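Local coordinates for protein N-isopropylammelide isopropylaminohydrolase (Burkholderia multivorans ATCC 17616, PDB 6NBO) that is a member of the amidohydrolase family, a group of metal-binding hydrolases built on a TIM barrel, and holds zinc ions in this structure, at residues Ala57-Val62 / Phe354-Leu359; Asp189-Ile193 / Met225-Ser229; Gln243-Ser249 / Glu271-Val277; Val289-Arg293 / Val339-Cys343. One frame throughout, in Å; residues are numbered along the deposited sequence.

Contact 1 of 4, residues Ala57-Val62 / Phe354-Leu359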
loop_
_atom_site.group_PDB
_atom_site.type_symbol
_atom_site.label_atom_id
_atom_site.label_comp_id
_atom_site.label_asym_id
_atom_site.label_seq_id
_atom_site.Cartn_x
_atom_site.Cartn_y
_atom_site.Cartn_z
ATOM N N ALA A 57 6.244 20.411 0.863
ATOM C CA ALA A 57 5.546 19.611 1.854
ATOM C C ALA A 57 4.648 18.608 1.138
ATOM O O ALA A 57 3.825 18.988 0.297
ATOM C CB ALA A 57 4.719 20.490 2.803
ATOM N N LEU A 58 4.826 17.339 1.455
ATOM C CA LEU A 58 4.016 16.242 0.952
ATOM C C LEU A 58 3.148 15.688 2.070
ATOM O O LEU A 58 3.559 15.685 3.234
ATOM C CB LEU A 58 4.903 15.111 0.404
ATOM C CG LEU A 58 5.844 15.423 -0.753
ATOM C CD1 LEU A 58 6.803 14.234 -1.019
ATOM C CD2 LEU A 58 5.063 15.784 -2.015
ATOM N N PRO A 59 1.939 15.216 1.762
ATOM C CA PRO A 59 1.211 14.400 2.740
ATOM C C PRO A 59 1.993 13.120 3.007
ATOM O O PRO A 59 2.893 12.756 2.251
ATOM C CB PRO A 59 -0.131 14.114 2.042
ATOM C CG PRO A 59 0.214 14.130 0.580
ATOM C CD PRO A 59 1.325 15.173 0.423
ATOM N N GLY A 60 1.663 12.448 4.107
ATOM C CA GLY A 60 2.344 11.202 4.426
ATOM C C GLY A 60 2.265 10.237 3.254
ATOM O O GLY A 60 1.219 10.144 2.620
ATOM N N LEU A 61 3.354 9.546 2.929
ATOM C CA LEU A 61 3.319 8.627 1.801
ATOM C C LEU A 61 2.587 7.351 2.216
ATOM O O LEU A 61 2.411 7.065 3.405
ATOM C CB LEU A 61 4.752 8.329 1.314
ATOM C CG LEU A 61 5.576 9.593 1.012
ATOM C CD1 LEU A 61 7.011 9.298 0.501
ATOM C CD2 LEU A 61 4.843 10.506 0.012
ATOM N N VAL A 62 2.117 6.602 1.224
ATOM C CA VAL A 62 1.285 5.430 1.461
ATOM C C VAL A 62 1.915 4.242 0.746
ATOM O O VAL A 62 2.156 4.305 -0.463
ATOM C CB VAL A 62 -0.155 5.646 0.963
ATOM C CG1 VAL A 62 -1.028 4.414 1.247
ATOM C CG2 VAL A 62 -0.751 6.912 1.603
ATOM N N PHE A 354 -7.893 4.837 3.524
ATOM C CA PHE A 354 -7.206 5.578 4.578
ATOM C C PHE A 354 -7.864 6.948 4.712
ATOM O O PHE A 354 -7.802 7.750 3.780
ATOM C CB PHE A 354 -5.728 5.736 4.234
ATOM C CG PHE A 354 -4.907 4.497 4.456
ATOM C CD1 PHE A 354 -4.762 3.969 5.734
ATOM C CD2 PHE A 354 -4.247 3.878 3.398
ATOM C CE1 PHE A 354 -3.972 2.839 5.954
ATOM C CE2 PHE A 354 -3.461 2.734 3.613
ATOM C CZ PHE A 354 -3.340 2.216 4.896
ATOM N N ASP A 355 -8.484 7.219 5.857
ATOM C CA ASP A 355 -9.293 8.421 6.037
ATOM C C ASP A 355 -8.457 9.590 6.564
ATOM O O ASP A 355 -7.320 9.421 7.006
ATOM C CB ASP A 355 -10.444 8.130 7.000
ATOM C CG ASP A 355 -11.311 6.969 6.538
ATOM O OD1 ASP A 355 -11.742 6.977 5.363
ATOM O OD2 ASP A 355 -11.551 6.045 7.347
ATOM N N ALA A 356 -9.056 10.794 6.529
ATOM C CA ALA A 356 -8.433 12.013 7.065
ATOM C C ALA A 356 -7.054 12.247 6.451
ATOM O O ALA A 356 -6.089 12.591 7.138
ATOM C CB ALA A 356 -8.342 11.959 8.593
ATOM N N TYR A 357 -6.966 12.062 5.142
ATOM C CA TYR A 357 -5.711 12.118 4.415
ATOM C C TYR A 357 -5.513 13.495 3.788
ATOM O O TYR A 357 -6.462 14.120 3.320
ATOM C CB TYR A 357 -5.682 11.052 3.317
ATOM C CG TYR A 357 -4.341 10.999 2.643
ATOM C CD1 TYR A 357 -3.297 10.307 3.229
ATOM C CD2 TYR A 357 -4.104 11.675 1.442
ATOM C CE1 TYR A 357 -2.041 10.278 2.649
ATOM C CE2 TYR A 357 -2.850 11.655 0.852
ATOM C CZ TYR A 357 -1.828 10.945 1.463
ATOM O OH TYR A 357 -0.580 10.908 0.916
ATOM N N GLY A 358 -4.263 13.953 3.752
ATOM C CA GLY A 358 -3.945 15.149 2.992
ATOM C C GLY A 358 -3.297 16.247 3.810
ATOM O O GLY A 358 -2.839 16.000 4.929
ATOM N N LEU A 359 -3.246 17.465 3.259
ATOM C CA LEU A 359 -2.634 18.605 3.942
ATOM C C LEU A 359 -3.621 19.734 4.194
ATOM O O LEU A 359 -3.205 20.858 4.492
ATOM C CB LEU A 359 -1.435 19.141 3.157
ATOM C CG LEU A 359 -0.273 18.169 2.955
ATOM C CD1 LEU A 359 0.799 18.815 2.087
ATOM C CD2 LEU A 359 0.304 17.740 4.294
HETATM O O HOH W 1 -1.034 13.966 5.260
#
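G60 sits at the break in strand 56-66, just after P59, and here the ring of Y357 reaches in from the loop after helix 346-352. Y357 OH donates to G60 O at 2.6 Å, the donor tilted 24° from the carbonyl plane and the oxygen lying at the edge of the phenol ring. With CG opposite its own backbone N (chi1 -174°), the Y357 ring is carried to the strand, where P59 CB packs 3.6 Å from Y357 CZ. Proline suits the spot because it has no N-H to satisfy: L359 CD1 rests 3.8 Å from P59 N, and L359 CD2 lies close to P59 CA. Strand 56-66 opens the barrel of the amidohydrolase fold and carries the zinc ligand H65, with H67 just past its end, while L58 is backbone-bonded to V368 of strand 367-370. V62 divides its two branches, CG1 meeting F354 CE2 and CG2 meeting Y357 CE1, each at 3.8 Å, a forked shape that fits between two rings. H346 stacks edge-to-face with Y357. G358 has a positive phi of 123°, accessible to glycine because no CB presses on the preceding carbonyl.

Contact 2 of 4, residues Asp189-Ile193 / Met225-Ser229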
loop_
_atom_site.group_PDB
_atom_site.type_symbol
_atom_site.label_atom_id
_atom_site.label_comp_id
_atom_site.label_asym_id
_atom_site.label_seq_id
_atom_site.Cartn_x
_atom_site.Cartn_y
_atom_site.Cartn_z
ATOM N N ASP A 189 -5.777 -15.893 -7.397
ATOM C CA ASP A 189 -5.911 -16.725 -8.592
ATOM C C ASP A 189 -6.949 -17.835 -8.462
ATOM O O ASP A 189 -6.604 -19.019 -8.301
ATOM C CB ASP A 189 -4.542 -17.286 -8.943
ATOM C CG ASP A 189 -3.505 -16.182 -9.111
ATOM O OD1 ASP A 189 -3.908 -15.018 -9.342
ATOM O OD2 ASP A 189 -2.297 -16.467 -9.015
ATOM N N PRO A 190 -8.231 -17.483 -8.577
ATOM C CA PRO A 190 -9.296 -18.479 -8.382
ATOM C C PRO A 190 -9.218 -19.636 -9.362
ATOM O O PRO A 190 -9.661 -20.743 -9.033
ATOM C CB PRO A 190 -10.579 -17.654 -8.580
ATOM C CG PRO A 190 -10.162 -16.232 -8.277
ATOM C CD PRO A 190 -8.762 -16.129 -8.810
ATOM N N CYS A 191 -8.664 -19.423 -10.556
ATOM C CA CYS A 191 -8.458 -20.521 -11.496
ATOM C C CYS A 191 -7.104 -21.199 -11.294
ATOM O O CYS A 191 -7.036 -22.407 -11.062
ATOM C CB CYS A 191 -8.568 -20.025 -12.945
ATOM S SG CYS A 191 -10.238 -19.634 -13.496
ATOM N N ALA A 192 -6.021 -20.430 -11.403
ATOM C CA ALA A 192 -4.691 -21.032 -11.509
ATOM C C ALA A 192 -4.254 -21.682 -10.202
ATOM O O ALA A 192 -3.567 -22.711 -10.211
ATOM C CB ALA A 192 -3.670 -19.978 -11.938
ATOM N N ILE A 193 -4.605 -21.090 -9.071
ATOM C CA ILE A 193 -4.213 -21.624 -7.769
ATOM C C ILE A 193 -5.324 -22.465 -7.156
ATOM O O ILE A 193 -5.104 -23.611 -6.775
ATOM C CB ILE A 193 -3.780 -20.478 -6.829
ATOM C CG1 ILE A 193 -2.471 -19.851 -7.322
ATOM C CG2 ILE A 193 -3.629 -20.993 -5.386
ATOM C CD1 ILE A 193 -1.266 -20.756 -7.179
ATOM N N MET A 225 -8.008 -16.171 -18.928
ATOM C CA MET A 225 -8.279 -16.749 -17.615
ATOM C C MET A 225 -8.405 -15.665 -16.551
ATOM O O MET A 225 -9.348 -15.671 -15.753
ATOM C CB MET A 225 -7.183 -17.736 -17.235
ATOM C CG MET A 225 -7.306 -18.191 -15.794
ATOM S SD MET A 225 -5.862 -19.095 -15.251
ATOM C CE MET A 225 -6.013 -20.615 -16.100
ATOM N N GLY A 226 -7.464 -14.718 -16.523
ATOM C CA GLY A 226 -7.565 -13.625 -15.563
ATOM C C GLY A 226 -8.820 -12.792 -15.760
ATOM O O GLY A 226 -9.465 -12.379 -14.792
ATOM N N ALA A 227 -9.196 -12.550 -17.018
ATOM C CA ALA A 227 -10.412 -11.786 -17.285
ATOM C C ALA A 227 -11.643 -12.525 -16.780
ATOM O O ALA A 227 -12.583 -11.906 -16.267
ATOM C CB ALA A 227 -10.538 -11.498 -18.779
ATOM N N TYR A 228 -11.657 -13.850 -16.928
ATOM C CA TYR A 228 -12.744 -14.653 -16.386
ATOM C C TYR A 228 -12.822 -14.531 -14.866
ATOM O O TYR A 228 -13.904 -14.330 -14.305
ATOM C CB TYR A 228 -12.569 -16.115 -16.801
ATOM C CG TYR A 228 -13.458 -17.067 -16.030
ATOM C CD1 TYR A 228 -14.777 -17.301 -16.419
ATOM C CD2 TYR A 228 -12.985 -17.706 -14.895
ATOM C CE1 TYR A 228 -15.593 -18.168 -15.695
ATOM C CE2 TYR A 228 -13.782 -18.549 -14.170
ATOM C CZ TYR A 228 -15.078 -18.783 -14.568
ATOM O OH TYR A 228 -15.852 -19.630 -13.814
ATOM N N SER A 229 -11.686 -14.688 -14.176
ATOM C CA SER A 229 -11.709 -14.610 -12.721
ATOM C C SER A 229 -12.139 -13.228 -12.257
ATOM O O SER A 229 -12.919 -13.101 -11.307
ATOM C CB SER A 229 -10.334 -14.951 -12.143
ATOM O OG SER A 229 -10.047 -16.325 -12.279
#
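M225 meets C191 where helix 223-239 of the TIM barrel passes the loop that leaves strand 184-188. The chain of M225 starts extended, with CG opposite the backbone N (chi1 171°), and puts CG 3.6 Å from C191 CB; it then bends at chi3, and SD comes to 4.1 Å from A192 CB. A long, pliable thioether suits this partly exposed edge, since it can follow the outline of a loop that has helical backbone angles but not a regular helix's bonds. Three residues further on, Y228 brings CD2 of its ring to 3.6 Å from C191 SG. The sulfur stands 71° off the ring normal, an oblique sulfur-aromatic contact, and P197 touches both of these side chains. S229, on the buried side of the helix, hydrogen-bonds through OG to E221 OE1, while E221 OE2 accepts from the backbone N of both C191 and A192. The carboxylate thus ties helix and loop together, and a small polar side chain suits this buried, partnered spot. D189, at the start of the loop, is backbone-bonded to the zinc ligand H218. Beside the serine hydroxyl sits the proline ring, P190 CD lying 3.7 Å from S229 OG.

Contact 3 of 4, residues Gln243-Ser249 / Glu271-Val277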
loop_
_atom_site.group_PDB
_atom_site.type_symbol
_atom_site.label_atom_id
_atom_site.label_comp_id
_atom_site.label_asym_id
_atom_site.label_seq_id
_atom_site.Cartn_x
_atom_site.Cartn_y
_atom_site.Cartn_z
ATOM N N GLN A 243 -19.667 -2.323 -2.353
ATOM C CA GLN A 243 -19.180 -1.071 -2.912
ATOM C C GLN A 243 -17.942 -0.567 -2.187
ATOM O O GLN A 243 -17.944 -0.409 -0.964
ATOM C CB GLN A 243 -20.299 -0.031 -2.803
ATOM C CG GLN A 243 -20.076 1.232 -3.579
ATOM C CD GLN A 243 -20.214 1.013 -5.063
ATOM O OE1 GLN A 243 -20.684 -0.038 -5.500
ATOM N NE2 GLN A 243 -19.799 2.001 -5.852
ATOM N N HIS A 244 -16.890 -0.281 -2.957
ATOM C CA HIS A 244 -15.668 0.292 -2.404
ATOM C C HIS A 244 -15.075 -0.585 -1.299
ATOM O O HIS A 244 -14.431 -0.078 -0.377
ATOM C CB HIS A 244 -15.911 1.718 -1.874
ATOM C CG HIS A 244 -16.314 2.719 -2.925
ATOM N ND1 HIS A 244 -17.629 3.014 -3.211
ATOM C CD2 HIS A 244 -15.572 3.526 -3.722
ATOM C CE1 HIS A 244 -17.683 3.939 -4.154
ATOM N NE2 HIS A 244 -16.450 4.268 -4.482
ATOM N N LYS A 245 -15.304 -1.888 -1.360
ATOM C CA LYS A 245 -14.733 -2.806 -0.385
ATOM C C LYS A 245 -13.851 -3.878 -1.006
ATOM O O LYS A 245 -13.331 -4.728 -0.275
ATOM C CB LYS A 245 -15.846 -3.476 0.431
ATOM C CG LYS A 245 -16.405 -2.574 1.524
ATOM C CD LYS A 245 -17.520 -3.258 2.286
ATOM C CE LYS A 245 -17.165 -3.469 3.749
ATOM N NZ LYS A 245 -18.272 -4.172 4.465
ATOM N N VAL A 246 -13.647 -3.863 -2.324
ATOM C CA VAL A 246 -12.827 -4.874 -2.990
ATOM C C VAL A 246 -11.692 -4.186 -3.737
ATOM O O VAL A 246 -11.900 -3.169 -4.405
ATOM C CB VAL A 246 -13.679 -5.741 -3.946
ATOM C CG1 VAL A 246 -12.784 -6.674 -4.788
ATOM C CG2 VAL A 246 -14.687 -6.553 -3.154
ATOM N N THR A 247 -10.487 -4.738 -3.605
ATOM C CA THR A 247 -9.290 -4.281 -4.290
ATOM C C THR A 247 -8.735 -5.458 -5.078
ATOM O O THR A 247 -8.740 -6.600 -4.591
ATOM C CB THR A 247 -8.251 -3.769 -3.265
ATOM O OG1 THR A 247 -8.818 -2.683 -2.527
ATOM C CG2 THR A 247 -6.950 -3.312 -3.927
ATOM N N ILE A 248 -8.281 -5.193 -6.300
ATOM C CA ILE A 248 -7.596 -6.191 -7.119
ATOM C C ILE A 248 -6.123 -5.830 -7.158
ATOM O O ILE A 248 -5.758 -4.756 -7.651
ATOM C CB ILE A 248 -8.149 -6.248 -8.552
ATOM C CG1 ILE A 248 -9.678 -6.283 -8.536
ATOM C CG2 ILE A 248 -7.547 -7.469 -9.277
ATOM C CD1 ILE A 248 -10.247 -7.537 -7.914
ATOM N N SER A 249 -5.266 -6.728 -6.670
ATOM C CA SER A 249 -3.829 -6.481 -6.716
ATOM C C SER A 249 -3.214 -7.137 -7.947
ATOM O O SER A 249 -3.559 -8.270 -8.296
ATOM C CB SER A 249 -3.146 -7.006 -5.452
ATOM O OG SER A 249 -3.398 -6.148 -4.339
ATOM N N GLU A 271 -17.440 1.660 -11.485
ATOM C CA GLU A 271 -18.797 1.673 -10.947
ATOM C C GLU A 271 -18.846 1.102 -9.532
ATOM O O GLU A 271 -19.544 1.637 -8.665
ATOM C CB GLU A 271 -19.721 0.891 -11.887
ATOM C CG GLU A 271 -21.155 0.763 -11.407
ATOM C CD GLU A 271 -21.806 2.109 -11.152
ATOM O OE1 GLU A 271 -21.584 3.040 -11.956
ATOM O OE2 GLU A 271 -22.529 2.242 -10.142
ATOM N N LEU A 272 -18.097 0.033 -9.269
ATOM C CA LEU A 272 -18.153 -0.643 -7.979
ATOM C C LEU A 272 -17.159 -0.086 -6.969
ATOM O O LEU A 272 -17.077 -0.605 -5.850
ATOM C CB LEU A 272 -17.914 -2.144 -8.167
ATOM C CG LEU A 272 -19.069 -2.842 -8.888
ATOM C CD1 LEU A 272 -18.673 -4.225 -9.365
ATOM C CD2 LEU A 272 -20.256 -2.925 -7.947
ATOM N N GLY A 273 -16.418 0.956 -7.323
ATOM C CA GLY A 273 -15.404 1.456 -6.425
ATOM C C GLY A 273 -14.277 0.482 -6.179
ATOM O O GLY A 273 -13.686 0.496 -5.097
ATOM N N VAL A 274 -13.963 -0.367 -7.153
ATOM C CA VAL A 274 -12.858 -1.315 -7.036
ATOM C C VAL A 274 -11.580 -0.650 -7.532
ATOM O O VAL A 274 -11.500 -0.236 -8.691
ATOM C CB VAL A 274 -13.146 -2.595 -7.831
ATOM C CG1 VAL A 274 -11.911 -3.492 -7.843
ATOM C CG2 VAL A 274 -14.361 -3.311 -7.257
ATOM N N ALA A 275 -10.576 -0.551 -6.657
ATOM C CA ALA A 275 -9.276 -0.005 -7.007
ATOM C C ALA A 275 -8.345 -1.115 -7.483
ATOM O O ALA A 275 -8.585 -2.302 -7.244
ATOM C CB ALA A 275 -8.645 0.710 -5.800
ATOM N N VAL A 276 -7.281 -0.715 -8.181
ATOM C CA VAL A 276 -6.269 -1.660 -8.626
ATOM C C VAL A 276 -4.932 -1.265 -8.007
ATOM O O VAL A 276 -4.599 -0.085 -7.885
ATOM C CB VAL A 276 -6.207 -1.749 -10.174
ATOM C CG1 VAL A 276 -5.689 -0.451 -10.812
ATOM C CG2 VAL A 276 -5.383 -2.960 -10.612
ATOM N N VAL A 277 -4.181 -2.281 -7.575
ATOM C CA VAL A 277 -2.828 -2.087 -7.069
ATOM C C VAL A 277 -1.853 -2.452 -8.176
ATOM O O VAL A 277 -1.939 -3.544 -8.752
ATOM C CB VAL A 277 -2.559 -2.940 -5.820
ATOM C CG1 VAL A 277 -1.081 -2.863 -5.463
ATOM C CG2 VAL A 277 -3.446 -2.504 -4.676
HETATM O O HOH W 2 -22.535 -0.029 -7.926
HETATM O O HOH W 3 -15.775 -2.796 -4.246
HETATM O O HOH W 4 -10.555 -0.933 -3.537
#
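The side-chain amide of Q243 works through its edge: NE2 donates to E271 O at 2.8 Å, with the acceptor only 9° out of the amide plane. A bend at chi2 (72°) folds the chain back toward the end of helix 259-272, and OE1 shares a water with E271 OE2. One face of the H244 ring lies against G273 CA, 3.6 Å from the ring centroid, a CH-pi contact less certain than the rest because the histidine has two modelled conformers. G273 ends the helix in a Schellman motif, and glycine fits its positive phi. H244 N bonds to L272 O at 2.9 Å. Strands 246-250 and 275-278 then run parallel, as the beta-alpha-beta build of a TIM barrel requires: I248 N donates to A275 O at 3.1 Å, and I248 O accepts from V277 N at 2.9 Å. Nearer the strand starts, a water donates to V246 O and accepts from A275 N. I248 CG1 packs 3.6 Å from V274 CG1. V277 CB lies 3.6 Å from S249 OG, which is hydrogen-bonded to D216 and to H65 ND1; this serine therefore probably steadies a zinc-binding histidine from the second shell.

Contact 4 of 4, residues Val289-Arg293 / Val339-Cys343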
loop_
_atom_site.group_PDB
_atom_site.type_symbol
_atom_site.label_atom_id
_atom_site.label_comp_id
_atom_site.label_asym_id
_atom_site.label_seq_id
_atom_site.Cartn_x
_atom_site.Cartn_y
_atom_site.Cartn_z
ATOM N N VAL A 289 -1.694 2.741 -16.087
ATOM C CA VAL A 289 -2.175 3.716 -15.112
ATOM C C VAL A 289 -3.105 4.726 -15.775
ATOM O O VAL A 289 -4.171 5.059 -15.238
ATOM C CB VAL A 289 -0.983 4.399 -14.417
ATOM C CG1 VAL A 289 -1.450 5.577 -13.607
ATOM C CG2 VAL A 289 -0.266 3.395 -13.525
ATOM N N LEU A 290 -2.742 5.206 -16.970
ATOM C CA LEU A 290 -3.598 6.181 -17.641
ATOM C C LEU A 290 -4.918 5.572 -18.114
ATOM O O LEU A 290 -5.940 6.266 -18.134
ATOM C CB LEU A 290 -2.851 6.820 -18.815
ATOM C CG LEU A 290 -1.654 7.661 -18.352
ATOM C CD1 LEU A 290 -1.033 8.400 -19.517
ATOM C CD2 LEU A 290 -2.074 8.636 -17.263
ATOM N N ALA A 291 -4.932 4.297 -18.513
ATOM C CA ALA A 291 -6.206 3.680 -18.883
ATOM C C ALA A 291 -7.123 3.538 -17.676
ATOM O O ALA A 291 -8.331 3.797 -17.771
ATOM C CB ALA A 291 -5.981 2.319 -19.544
ATOM N N CYS A 292 -6.578 3.110 -16.533
ATOM C CA CYS A 292 -7.369 3.081 -15.307
ATOM C C CYS A 292 -7.922 4.462 -14.985
ATOM O O CYS A 292 -9.122 4.622 -14.726
ATOM C CB CYS A 292 -6.519 2.564 -14.145
ATOM S SG CYS A 292 -5.977 0.875 -14.375
ATOM N N ARG A 293 -7.053 5.471 -15.009
ATOM C CA ARG A 293 -7.460 6.834 -14.683
ATOM C C ARG A 293 -8.572 7.310 -15.606
ATOM O O ARG A 293 -9.573 7.877 -15.152
ATOM C CB ARG A 293 -6.244 7.755 -14.782
ATOM C CG ARG A 293 -6.509 9.218 -14.498
ATOM C CD ARG A 293 -5.232 10.046 -14.700
ATOM N NE ARG A 293 -5.327 11.372 -14.094
ATOM C CZ ARG A 293 -5.159 11.608 -12.794
ATOM N NH1 ARG A 293 -4.893 10.605 -11.957
ATOM N NH2 ARG A 293 -5.264 12.847 -12.323
ATOM N N VAL A 339 0.897 12.112 -11.743
ATOM C CA VAL A 339 -0.051 11.005 -11.695
ATOM C C VAL A 339 0.574 9.814 -10.985
ATOM O O VAL A 339 -0.076 9.135 -10.182
ATOM C CB VAL A 339 -0.523 10.627 -13.111
ATOM C CG1 VAL A 339 -1.292 9.307 -13.068
ATOM C CG2 VAL A 339 -1.378 11.733 -13.695
ATOM N N ALA A 340 1.852 9.544 -11.262
ATOM C CA ALA A 340 2.517 8.450 -10.563
ATOM C C ALA A 340 2.632 8.750 -9.075
ATOM O O ALA A 340 2.409 7.867 -8.236
ATOM C CB ALA A 340 3.897 8.184 -11.176
ATOM N N LEU A 341 2.942 9.999 -8.723
ATOM C CA LEU A 341 3.006 10.369 -7.307
ATOM C C LEU A 341 1.645 10.216 -6.628
ATOM O O LEU A 341 1.566 9.839 -5.451
ATOM C CB LEU A 341 3.521 11.805 -7.168
ATOM C CG LEU A 341 3.645 12.378 -5.748
ATOM C CD1 LEU A 341 4.659 11.566 -4.942
ATOM C CD2 LEU A 341 4.056 13.849 -5.803
ATOM N N GLU A 342 0.561 10.506 -7.353
ATOM C CA GLU A 342 -0.773 10.281 -6.807
ATOM C C GLU A 342 -0.986 8.823 -6.382
ATOM O O GLU A 342 -1.715 8.560 -5.417
ATOM C CB GLU A 342 -1.825 10.706 -7.841
ATOM C CG GLU A 342 -3.244 10.653 -7.317
ATOM C CD GLU A 342 -4.293 11.103 -8.331
ATOM O OE1 GLU A 342 -4.029 11.047 -9.555
ATOM O OE2 GLU A 342 -5.394 11.501 -7.889
ATOM N N CYS A 343 -0.355 7.865 -7.076
ATOM C CA CYS A 343 -0.481 6.451 -6.725
ATOM C C CYS A 343 0.102 6.102 -5.355
ATOM O O CYS A 343 -0.229 5.038 -4.817
ATOM C CB CYS A 343 0.212 5.573 -7.777
ATOM S SG CYS A 343 -0.558 5.683 -9.409
#
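R293 and E342 form a salt bridge between helix 289-295, which links barrel strands 275-278 and 299-301 of the amidohydrolase fold, and the neighbouring helix 334-342. From CB the arginine runs outward with CG opposite the backbone N (chi1 179°), and the chain stays extended as far as NE, so its aliphatic length spans the distance between the helices. R293 CD comes within about 4.3 Å of V339 CG2, and R293 NE lies 4.0 Å from it. CZ follows at 3.9 Å from the same methyl, which sits over the centre of one guanidinium face. At the tip, NH1 donates to E342 OE1 at 2.6 Å, with the oxygen near the guanidinium plane and approached on the syn side of the carboxylate. The two flat groups are turned 62° against each other, consistent with a single-oxygen bond; E342 OE2 has a second salt bridge, to R350. That shared carboxylate probably stays ionised, balanced by two arginines on a partly exposed surface. V339 suits its place through its fork: while CG2 underlies the charged group, CG1 packs on V289 CG1 at 3.8 Å. L290 adds CD2 at 4.3 Å from V339 CG1. C343, whose backbone is bonded to G301 of the barrel, touches V299 of strand 299-301 with its side chain, and C343 SG lies 4.3 Å from V289 CG1.

Contacts 1 and 3 are the buried pair, and both involve barrel strands: 56-66 in one, 246-250 and 275-278 in the other. Their centres are 20 Å apart. Backbone bonding dominates contact 3, whereas a tyrosine hydroxyl and apolar side chains carry contact 1. Contacts 2 and 4 lie nearer the surface and join helices to their surroundings, contact 2 through sulfur and aromatic packing, contact 4 through a salt bridge beside packed valines. Helix 223-239 of contact 2 leads into contact 3, whose strand 275-278 precedes helix 289-295 of contact 4; these last two touch where V276 CG1, in one of two modelled conformers, packs on C292 SG. Contact 1 encloses the others in sequence.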